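Tubulin-specific chaperone, putative (Trypanosoma brucei, PDB 4B6M) is a tubulin-binding cofactor B whose CAP-Gly domain, the part in this crystal, probably helps the protein bind alpha-tubulin and microtubule plus ends. Local coordinates at residues 6-20 with 69-81. Numbering follows the deposited sequence.
With FMT (formic acid), chain E; FMT (formic acid), chain F; FMT (formic acid), chain C.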
ATOM      1  N   ILE A   6      -6.772   0.550  10.004  1.00 20.51           N
ATOM      2  CA  ILE A   6      -6.674   0.489   8.534  1.00 17.69           C
ATOM      3  C   ILE A   6      -7.239  -0.837   8.039  1.00 16.30           C
ATOM      4  O   ILE A   6      -6.862  -1.899   8.537  1.00 16.09           O
ATOM      5  CB  ILE A   6      -5.197   0.620   8.087  1.00 16.53           C
ATOM      6  CG1 ILE A   6      -4.617   1.954   8.562  1.00 16.04           C
ATOM      7  CG2 ILE A   6      -5.072   0.482   6.571  1.00 15.89           C
ATOM      8  CD1 ILE A   6      -3.109   2.036   8.577  1.00 16.46           C
ATOM      9  N   HIS A   7      -8.155  -0.785   7.065  1.00 15.58           N
ATOM     10  CA  HIS A   7      -8.786  -1.999   6.540  1.00 15.32           C
ATOM     11  C   HIS A   7      -8.549  -2.180   5.071  1.00 13.06           C
ATOM     12  O   HIS A   7      -8.477  -1.198   4.323  1.00 11.95           O
ATOM     13  CB  HIS A   7     -10.307  -1.949   6.711  1.00 18.46           C
ATOM     14  CG  HIS A   7     -10.789  -1.816   8.139  1.00 21.79           C
ATOM     15  ND1 HIS A   7     -12.043  -1.397   8.429  1.00 23.63           N
ATOM     16  CD2 HIS A   7     -10.160  -2.062   9.358  1.00 23.65           C
ATOM     17  CE1 HIS A   7     -12.202  -1.374   9.772  1.00 25.23           C
ATOM     18  NE2 HIS A   7     -11.045  -1.779  10.336  1.00 24.70           N
ATOM     19  N   VAL A   8      -8.467  -3.432   4.617  1.00 12.72           N
ATOM     20  CA  VAL A   8      -8.385  -3.697   3.176  0.50 12.14           C
ATOM     21  C   VAL A   8      -9.566  -3.020   2.508  1.00 11.91           C
ATOM     22  O   VAL A   8     -10.700  -3.078   3.022  1.00 12.42           O
ATOM     23  CB  VAL A   8      -8.341  -5.202   2.765  0.50 12.26           C
ATOM     24  CG1 VAL A   8      -7.004  -5.838   3.121  0.50 12.08           C
ATOM     25  CG2 VAL A   8      -9.512  -6.005   3.321  0.50 12.49           C
ATOM     26  N   GLY A   9      -9.294  -2.362   1.391  1.00 11.15           N
ATOM     27  CA  GLY A   9     -10.314  -1.671   0.621  1.00 10.62           C
ATOM     28  C   GLY A   9     -10.327  -0.186   0.938  1.00 10.24           C
ATOM     29  O   GLY A   9     -10.895   0.597   0.186  1.00 10.50           O
ATOM     30  N   ASP A  10      -9.678   0.218   2.018  1.00 10.38           N
ATOM     31  CA  ASP A  10      -9.615   1.653   2.345  1.00 10.08           C
ATOM     32  C   ASP A  10      -8.876   2.450   1.275  1.00 10.45           C
ATOM     33  O   ASP A  10      -7.896   1.958   0.705  1.00  9.90           O
ATOM     34  CB  ASP A  10      -8.893   1.897   3.675  1.00 10.88           C
ATOM     35  CG  ASP A  10      -9.767   1.641   4.864  1.00 11.50           C
ATOM     36  OD1 ASP A  10     -10.996   1.473   4.685  1.00 12.59           O
ATOM     37  OD2 ASP A  10      -9.212   1.606   5.980  1.00 12.35           O
ATOM     38  N   ARG A  11      -9.323   3.677   1.005  1.00  9.66           N
ATOM     39  CA  ARG A  11      -8.539   4.601   0.194  1.00  9.18           C
ATOM     40  C   ARG A  11      -7.604   5.402   1.079  1.00  9.65           C
ATOM     41  O   ARG A  11      -7.923   5.680   2.253  1.00 10.03           O
ATOM     42  CB  ARG A  11      -9.450   5.528  -0.633  1.00  9.06           C
ATOM     43  CG  ARG A  11     -10.242   4.744  -1.691  1.00  8.42           C
ATOM     44  CD  ARG A  11      -9.342   4.363  -2.871  1.00  8.17           C
ATOM     45  NE  ARG A  11      -8.920   5.552  -3.601  1.00  8.18           N
ATOM     46  CZ  ARG A  11      -8.092   5.555  -4.638  1.00  8.38           C
ATOM     47  NH1 ARG A  11      -7.551   4.411  -5.060  1.00  8.18           N
ATOM     48  NH2 ARG A  11      -7.774   6.707  -5.235  1.00  9.32           N
ATOM     49  N   CYS A  12      -6.462   5.795   0.532  1.00  9.44           N
ATOM     50  CA  CYS A  12      -5.419   6.426   1.336  1.00  9.99           C
ATOM     51  C   CYS A  12      -4.500   7.365   0.580  1.00 10.34           C
ATOM     52  O   CYS A  12      -4.363   7.270  -0.649  1.00  9.42           O
ATOM     53  CB  CYS A  12      -4.620   5.335   2.081  1.00  9.92           C
ATOM     54  SG  CYS A  12      -3.746   4.168   0.981  1.00 10.06           S
ATOM     55  N   LEU A  13      -3.875   8.271   1.327  1.00 10.44           N
ATOM     56  CA  LEU A  13      -2.736   9.030   0.864  1.00 10.98           C
ATOM     57  C   LEU A  13      -1.585   8.595   1.730  1.00 11.00           C
ATOM     58  O   LEU A  13      -1.712   8.563   2.964  1.00 11.57           O
ATOM     59  CB  LEU A  13      -2.931  10.540   1.060  1.00 12.21           C
ATOM     60  CG  LEU A  13      -3.882  11.302   0.139  1.00 12.47           C
ATOM     61  CD1 LEU A  13      -3.967  12.762   0.606  1.00 13.11           C
ATOM     62  CD2 LEU A  13      -3.461  11.239  -1.315  1.00 13.08           C
ATOM     63  N   CYS A  14      -0.477   8.288   1.088  1.00 10.78           N
ATOM     64  CA  CYS A  14       0.681   7.695   1.746  1.00 11.50           C
ATOM     65  C   CYS A  14       1.920   8.549   1.623  1.00 11.74           C
ATOM     66  O   CYS A  14       2.250   9.039   0.546  1.00 11.26           O
ATOM     67  CB  CYS A  14       1.002   6.347   1.112  1.00 11.55           C
ATOM     68  SG  CYS A  14      -0.309   5.135   1.244  1.00 11.57           S
ATOM     69  N   ARG A  15       2.650   8.690   2.730  1.00 11.44           N
ATOM     70  CA  ARG A  15       3.972   9.291   2.704  1.00 12.73           C
ATOM     71  C   ARG A  15       5.014   8.348   2.109  1.00 14.21           C
ATOM     72  O   ARG A  15       4.787   7.128   2.155  1.00 15.82           O
ATOM     73  CB  ARG A  15       4.399   9.631   4.142  1.00 12.74           C
ATOM     74  CG  ARG A  15       3.605  10.764   4.744  1.00 13.69           C
ATOM     75  CD  ARG A  15       4.327  11.296   5.960  1.00 14.05           C
ATOM     76  NE  ARG A  15       4.208  10.344   7.049  1.00 13.50           N
ATOM     77  CZ  ARG A  15       4.930  10.385   8.168  1.00 13.89           C
ATOM     78  NH1 ARG A  15       5.819  11.352   8.382  1.00 13.28           N
ATOM     79  NH2 ARG A  15       4.728   9.463   9.099  1.00 13.87           N
ATOM     80  N   PRO A  16       6.132   8.896   1.578  1.00 15.59           N
ATOM     81  CA  PRO A  16       6.230  10.341   1.430  1.00 15.67           C
ATOM     82  C   PRO A  16       5.493  10.809   0.187  1.00 15.61           C
ATOM     83  O   PRO A  16       5.265  10.017  -0.724  1.00 14.97           O
ATOM     84  CB  PRO A  16       7.725  10.581   1.242  1.00 17.07           C
ATOM     85  CG  PRO A  16       8.199   9.368   0.561  1.00 17.89           C
ATOM     86  CD  PRO A  16       7.391   8.238   1.158  1.00 16.08           C
ATOM     87  N   GLY A  17       5.116  12.078   0.172  1.00 15.60           N
ATOM     88  CA  GLY A  17       4.673  12.732  -1.061  1.00 15.57           C
ATOM     89  C   GLY A  17       3.232  12.560  -1.515  1.00 15.37           C
ATOM     90  O   GLY A  17       2.942  12.731  -2.710  1.00 17.30           O
ATOM     91  N   ASP A  18       2.355  12.226  -0.567  1.00 14.18           N
ATOM     92  CA  ASP A  18       0.905  12.130  -0.768  1.00 13.80           C
ATOM     93  C   ASP A  18       0.549  11.254  -1.952  1.00 12.77           C
ATOM     94  O   ASP A  18      -0.078  11.680  -2.935  1.00 12.98           O
ATOM     95  CB  ASP A  18       0.246  13.534  -0.872  1.00 15.86           C
ATOM     96  CG  ASP A  18       0.319  14.302   0.433  1.00 17.79           C
ATOM     97  OD1 ASP A  18       0.162  13.679   1.500  1.00 20.35           O
ATOM     98  OD2 ASP A  18       0.540  15.527   0.403  1.00 19.85           O
ATOM     99  N   ARG A  19       0.965  10.007  -1.846  1.00 10.71           N
ATOM    100  CA  ARG A  19       0.741   9.062  -2.914  1.00 10.51           C
ATOM    101  C   ARG A  19      -0.613   8.399  -2.728  1.00  9.88           C
ATOM    102  O   ARG A  19      -0.931   7.809  -1.685  1.00  9.99           O
ATOM    103  CB  ARG A  19       1.880   8.054  -2.954  1.00  9.96           C
ATOM    104  CG  ARG A  19       3.242   8.665  -3.237  1.00  9.75           C
ATOM    105  CD  ARG A  19       4.359   7.635  -3.150  1.00 10.30           C
ATOM    106  NE  ARG A  19       4.505   7.097  -1.795  1.00  9.61           N
ATOM    107  CZ  ARG A  19       4.965   5.873  -1.543  1.00  9.15           C
ATOM    108  NH1 ARG A  19       5.301   5.070  -2.557  1.00  8.90           N
ATOM    109  NH2 ARG A  19       5.096   5.455  -0.288  1.00  9.08           N
ATOM    110  N   LEU A  20      -1.451   8.529  -3.752  1.00  9.62           N
ATOM    111  CA  LEU A  20      -2.819   8.071  -3.677  1.00  9.35           C
ATOM    112  C   LEU A  20      -2.965   6.568  -3.947  1.00  8.52           C
ATOM    113  O   LEU A  20      -2.385   6.063  -4.898  1.00  8.21           O
ATOM    114  CB  LEU A  20      -3.587   8.841  -4.745  1.00 10.28           C
ATOM    115  CG  LEU A  20      -5.063   8.587  -4.837  1.00 11.02           C
ATOM    116  CD1 LEU A  20      -5.716   8.843  -3.494  1.00 11.62           C
ATOM    117  CD2 LEU A  20      -5.603   9.555  -5.907  1.00 11.73           C
ATOM    118  N   LEU A  69       3.995  -0.438   3.528  1.00  7.11           N
ATOM    119  CA  LEU A  69       4.304   0.718   4.343  1.00  7.32           C
ATOM    120  C   LEU A  69       3.953   0.436   5.772  1.00  7.18           C
ATOM    121  O   LEU A  69       3.116  -0.397   6.047  1.00  6.79           O
ATOM    122  CB  LEU A  69       3.423   1.916   3.918  1.00  7.89           C
ATOM    123  CG  LEU A  69       3.556   2.599   2.548  1.00  8.45           C
ATOM    124  CD1 LEU A  69       3.331   1.685   1.349  1.00  8.99           C
ATOM    125  CD2 LEU A  69       2.562   3.740   2.448  1.00  9.45           C
ATOM    126  N   ARG A  70       4.583   1.147   6.697  1.00  7.43           N
ATOM    127  CA  ARG A  70       4.107   1.132   8.083  1.00  8.37           C
ATOM    128  C   ARG A  70       2.806   1.894   8.187  1.00  8.54           C
ATOM    129  O   ARG A  70       2.570   2.831   7.430  1.00  8.26           O
ATOM    130  CB  ARG A  70       5.144   1.754   9.015  1.00  8.98           C
ATOM    131  CG  ARG A  70       6.399   0.929   9.106  1.00  9.65           C
ATOM    132  CD  ARG A  70       6.144  -0.435   9.702  1.00 10.10           C
ATOM    133  NE  ARG A  70       7.396  -0.934  10.219  1.00 11.65           N
ATOM    134  CZ  ARG A  70       7.568  -2.130  10.739  1.00 12.09           C
ATOM    135  NH1 ARG A  70       6.560  -2.985  10.793  1.00 11.87           N
ATOM    136  NH2 ARG A  70       8.779  -2.458  11.192  1.00 12.91           N
ATOM    137  N   PRO A  71       1.943   1.512   9.136  1.00  8.94           N
ATOM    138  CA  PRO A  71       0.675   2.201   9.320  1.00  9.16           C
ATOM    139  C   PRO A  71       0.811   3.708   9.511  1.00  9.55           C
ATOM    140  O   PRO A  71      -0.080   4.452   9.035  1.00  9.57           O
ATOM    141  CB  PRO A  71       0.071   1.514  10.575  1.00  9.16           C
ATOM    142  CG  PRO A  71       0.648   0.126  10.515  1.00  9.11           C
ATOM    143  CD  PRO A  71       2.039   0.273   9.931  1.00  9.20           C
ATOM    144  N   ASP A  72       1.912   4.172  10.128  1.00 10.02           N
ATOM    145  CA  ASP A  72       2.044   5.605  10.352  0.50 10.51           C
ATOM    146  C   ASP A  72       2.191   6.390   9.053  1.00 10.74           C
ATOM    147  O   ASP A  72       1.928   7.596   9.036  1.00 11.48           O
ATOM    148  CB  ASP A  72       3.172   5.927  11.330  0.50 11.36           C
ATOM    149  CG  ASP A  72       2.797   5.638  12.770  0.50 11.90           C
ATOM    150  OD1 ASP A  72       1.630   5.851  13.168  0.50 13.13           O
ATOM    151  OD2 ASP A  72       3.685   5.205  13.519  0.50 12.48           O
ATOM    152  N   GLN A  73       2.549   5.697   7.971  1.00 10.07           N
ATOM    153  CA  GLN A  73       2.711   6.315   6.657  0.50 10.13           C
ATOM    154  C   GLN A  73       1.450   6.399   5.859  1.00 10.03           C
ATOM    155  O   GLN A  73       1.415   7.008   4.780  1.00 10.33           O
ATOM    156  CB  GLN A  73       3.675   5.511   5.835  0.50  9.96           C
ATOM    157  CG  GLN A  73       5.067   5.627   6.329  0.50 10.28           C
ATOM    158  CD  GLN A  73       5.923   4.770   5.503  0.50 10.62           C
ATOM    159  OE1 GLN A  73       5.752   3.558   5.520  0.50 10.83           O
ATOM    160  NE2 GLN A  73       6.816   5.379   4.720  0.50 10.62           N
ATOM    161  N   VAL A  74       0.390   5.797   6.375  1.00  9.90           N
ATOM    162  CA  VAL A  74      -0.876   5.649   5.645  1.00 10.53           C
ATOM    163  C   VAL A  74      -1.975   6.486   6.286  1.00 11.28           C
ATOM    164  O   VAL A  74      -2.387   6.238   7.437  1.00 11.67           O
ATOM    165  CB  VAL A  74      -1.286   4.163   5.586  1.00 10.97           C
ATOM    166  CG1 VAL A  74      -2.570   3.961   4.795  1.00 10.77           C
ATOM    167  CG2 VAL A  74      -0.145   3.360   4.987  1.00 10.42           C
ATOM    168  N   GLU A  75      -2.462   7.467   5.526  1.00 11.59           N
ATOM    169  CA  GLU A  75      -3.639   8.228   5.940  1.00 12.01           C
ATOM    170  C   GLU A  75      -4.883   7.707   5.228  1.00 11.73           C
ATOM    171  O   GLU A  75      -5.027   7.898   4.019  1.00 12.15           O
ATOM    172  CB  GLU A  75      -3.451   9.722   5.653  1.00 12.41           C
ATOM    173  CG  GLU A  75      -4.702  10.553   5.965  1.00 13.26           C
ATOM    174  CD  GLU A  75      -4.574  12.011   5.545  1.00 13.58           C
ATOM    175  OE1 GLU A  75      -3.459  12.509   5.348  1.00 14.89           O
ATOM    176  OE2 GLU A  75      -5.624  12.673   5.406  1.00 15.60           O
ATOM    177  N   VAL A  76      -5.754   7.033   5.964  1.00 12.25           N
ATOM    178  CA  VAL A  76      -7.048   6.573   5.427  1.00 12.45           C
ATOM    179  C   VAL A  76      -7.994   7.775   5.324  1.00 13.41           C
ATOM    180  O   VAL A  76      -8.072   8.610   6.235  1.00 13.59           O
ATOM    181  CB  VAL A  76      -7.658   5.427   6.265  1.00 13.23           C
ATOM    182  CG1 VAL A  76      -9.081   5.117   5.834  1.00 13.76           C
ATOM    183  CG2 VAL A  76      -6.788   4.177   6.150  1.00 13.52           C
ATOM    184  N   GLY A  77      -8.684   7.878   4.196  1.00 13.08           N
ATOM    185  CA  GLY A  77      -9.649   8.956   4.028  1.00 12.74           C
ATOM    186  C   GLY A  77     -10.518   8.735   2.815  1.00 13.39           C
ATOM    187  O   GLY A  77     -10.420   7.714   2.135  1.00 12.53           O
ATOM    188  N   ASP A  78     -11.382   9.700   2.549  1.00 13.19           N
ATOM    189  CA  ASP A  78     -12.240   9.629   1.369  1.00 12.91           C
ATOM    190  C   ASP A  78     -11.477  10.250   0.205  1.00 12.92           C
ATOM    191  O   ASP A  78     -11.485  11.469   0.007  1.00 13.51           O
ATOM    192  CB  ASP A  78     -13.575  10.342   1.641  1.00 14.17           C
ATOM    193  CG  ASP A  78     -14.619  10.053   0.578  1.00 14.69           C
ATOM    194  OD1 ASP A  78     -14.353   9.239  -0.347  1.00 16.26           O
ATOM    195  OD2 ASP A  78     -15.731  10.631   0.671  1.00 15.45           O
ATOM    196  N   PHE A  79     -10.739   9.398  -0.520  1.00 11.34           N
ATOM    197  CA  PHE A  79      -9.834   9.859  -1.572  1.00 11.34           C
ATOM    198  C   PHE A  79     -10.143   9.106  -2.852  1.00 10.56           C
ATOM    199  O   PHE A  79      -9.340   8.261  -3.298  1.00 10.21           O
ATOM    200  CB  PHE A  79      -8.351   9.660  -1.210  1.00 11.66           C
ATOM    201  CG  PHE A  79      -7.923  10.350   0.055  1.00 13.13           C
ATOM    202  CD1 PHE A  79      -7.802  11.731   0.110  1.00 13.85           C
ATOM    203  CD2 PHE A  79      -7.609   9.601   1.197  1.00 13.55           C
ATOM    204  CE1 PHE A  79      -7.374  12.358   1.277  1.00 13.78           C
ATOM    205  CE2 PHE A  79      -7.203  10.223   2.368  1.00 13.74           C
ATOM    206  CZ  PHE A  79      -7.091  11.606   2.407  1.00 13.70           C
ATOM    207  N   PRO A  80     -11.313   9.375  -3.452  1.00 10.27           N
ATOM    208  CA  PRO A  80     -11.607   8.697  -4.718  1.00 10.72           C
ATOM    209  C   PRO A  80     -10.736   9.233  -5.857  1.00 10.89           C
ATOM    210  O   PRO A  80     -10.269  10.368  -5.804  1.00 10.90           O
ATOM    211  CB  PRO A  80     -13.075   9.038  -4.957  1.00 10.41           C
ATOM    212  CG  PRO A  80     -13.279  10.341  -4.257  1.00 10.68           C
ATOM    213  CD  PRO A  80     -12.415  10.268  -3.029  1.00 10.42           C
ATOM    214  N   PRO A  81     -10.480   8.407  -6.881  1.00 11.00           N
ATOM    215  CA  PRO A  81      -9.796   8.972  -8.038  1.00 10.83           C
ATOM    216  C   PRO A  81     -10.562  10.196  -8.567  1.00 10.16           C
ATOM    217  O   PRO A  81     -11.801  10.202  -8.593  1.00 10.78           O
ATOM    218  CB  PRO A  81      -9.847   7.842  -9.071  1.00 11.67           C
ATOM    219  CG  PRO A  81     -10.079   6.593  -8.290  1.00 12.16           C
ATOM    220  CD  PRO A  81     -10.772   6.972  -7.021  1.00 11.52           C
TER
HETATM  221  C   FMT E1235      -6.081   7.378   9.167  1.00 30.87           C
HETATM  222  O1  FMT E1235      -5.247   6.557   8.727  1.00 29.39           O
HETATM  223  O2  FMT E1235      -6.144   8.599   8.881  1.00 33.05           O
HETATM  224  C   FMT F1236       8.204   2.485   4.263  1.00 21.93           C
HETATM  225  O1  FMT F1236       7.558   2.076   5.247  1.00 23.52           O
HETATM  226  O2  FMT F1236       8.231   3.679   3.863  1.00 21.30           O
HETATM  227  C   FMT C1233       6.370   2.113  -0.930  1.00  8.39           C
HETATM  228  O1  FMT C1233       6.423   2.924   0.012  1.00 11.36           O
HETATM  229  O2  FMT C1233       6.031   2.360  -2.060  1.00  9.66           O
HETATM  230  O   HOH W   1     -11.360   5.080   2.458  1.00 15.43           O
HETATM  231  O   HOH W   2       0.153  10.015   4.598  1.00 14.93           O
HETATM  232  O   HOH W   3       1.305   9.632   7.085  1.00 12.90           O
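R11 bends at chi2 (-76°) and chi3 (-67°), and this folds its guanidinium back onto the backbone of F79. NE and NH2 grip the single carbonyl oxygen F79 O side-on, at 2.8 Å from NE and 2.9 Å from NH2. F79 O lies in the guanidinium plane. P81 CD sits over one face of the group, and NH2 also forms a salt bridge with D43. One face of the F79 ring receives L13 CG in a CH-pi contact, 3.8 Å from the ring centroid and nearly on the ring normal. L13 CD1 meets CE1 of the same ring, and L20 CD1 packs on F79 CB.

Between the 3-10 segment 71-73 and F79, strand 74-76 pairs antiparallel with strand 11-14. It is an outermost strand of the five-stranded sheet of this SH3-like CAP-Gly domain. L13 and E75 form the hydrogen-bonded pair. R15 N to Q73 O and G77 N to R11 O extend the pairing at its two ends.

C12 and C14 lie on the other face from L13. C12 CB touches V74 CG1. C14 CB is tight against L69 CD2, at 3.3 Å. I6 CD1 reaches P71 CB at 3.8 Å, and I6 CG1 meets V76 CG2. D10 OD2 touches both V76 methyls and accepts a bond from H7 N across the type II turn H7 to D10; the turn itself is closed by D10 N to H7 O.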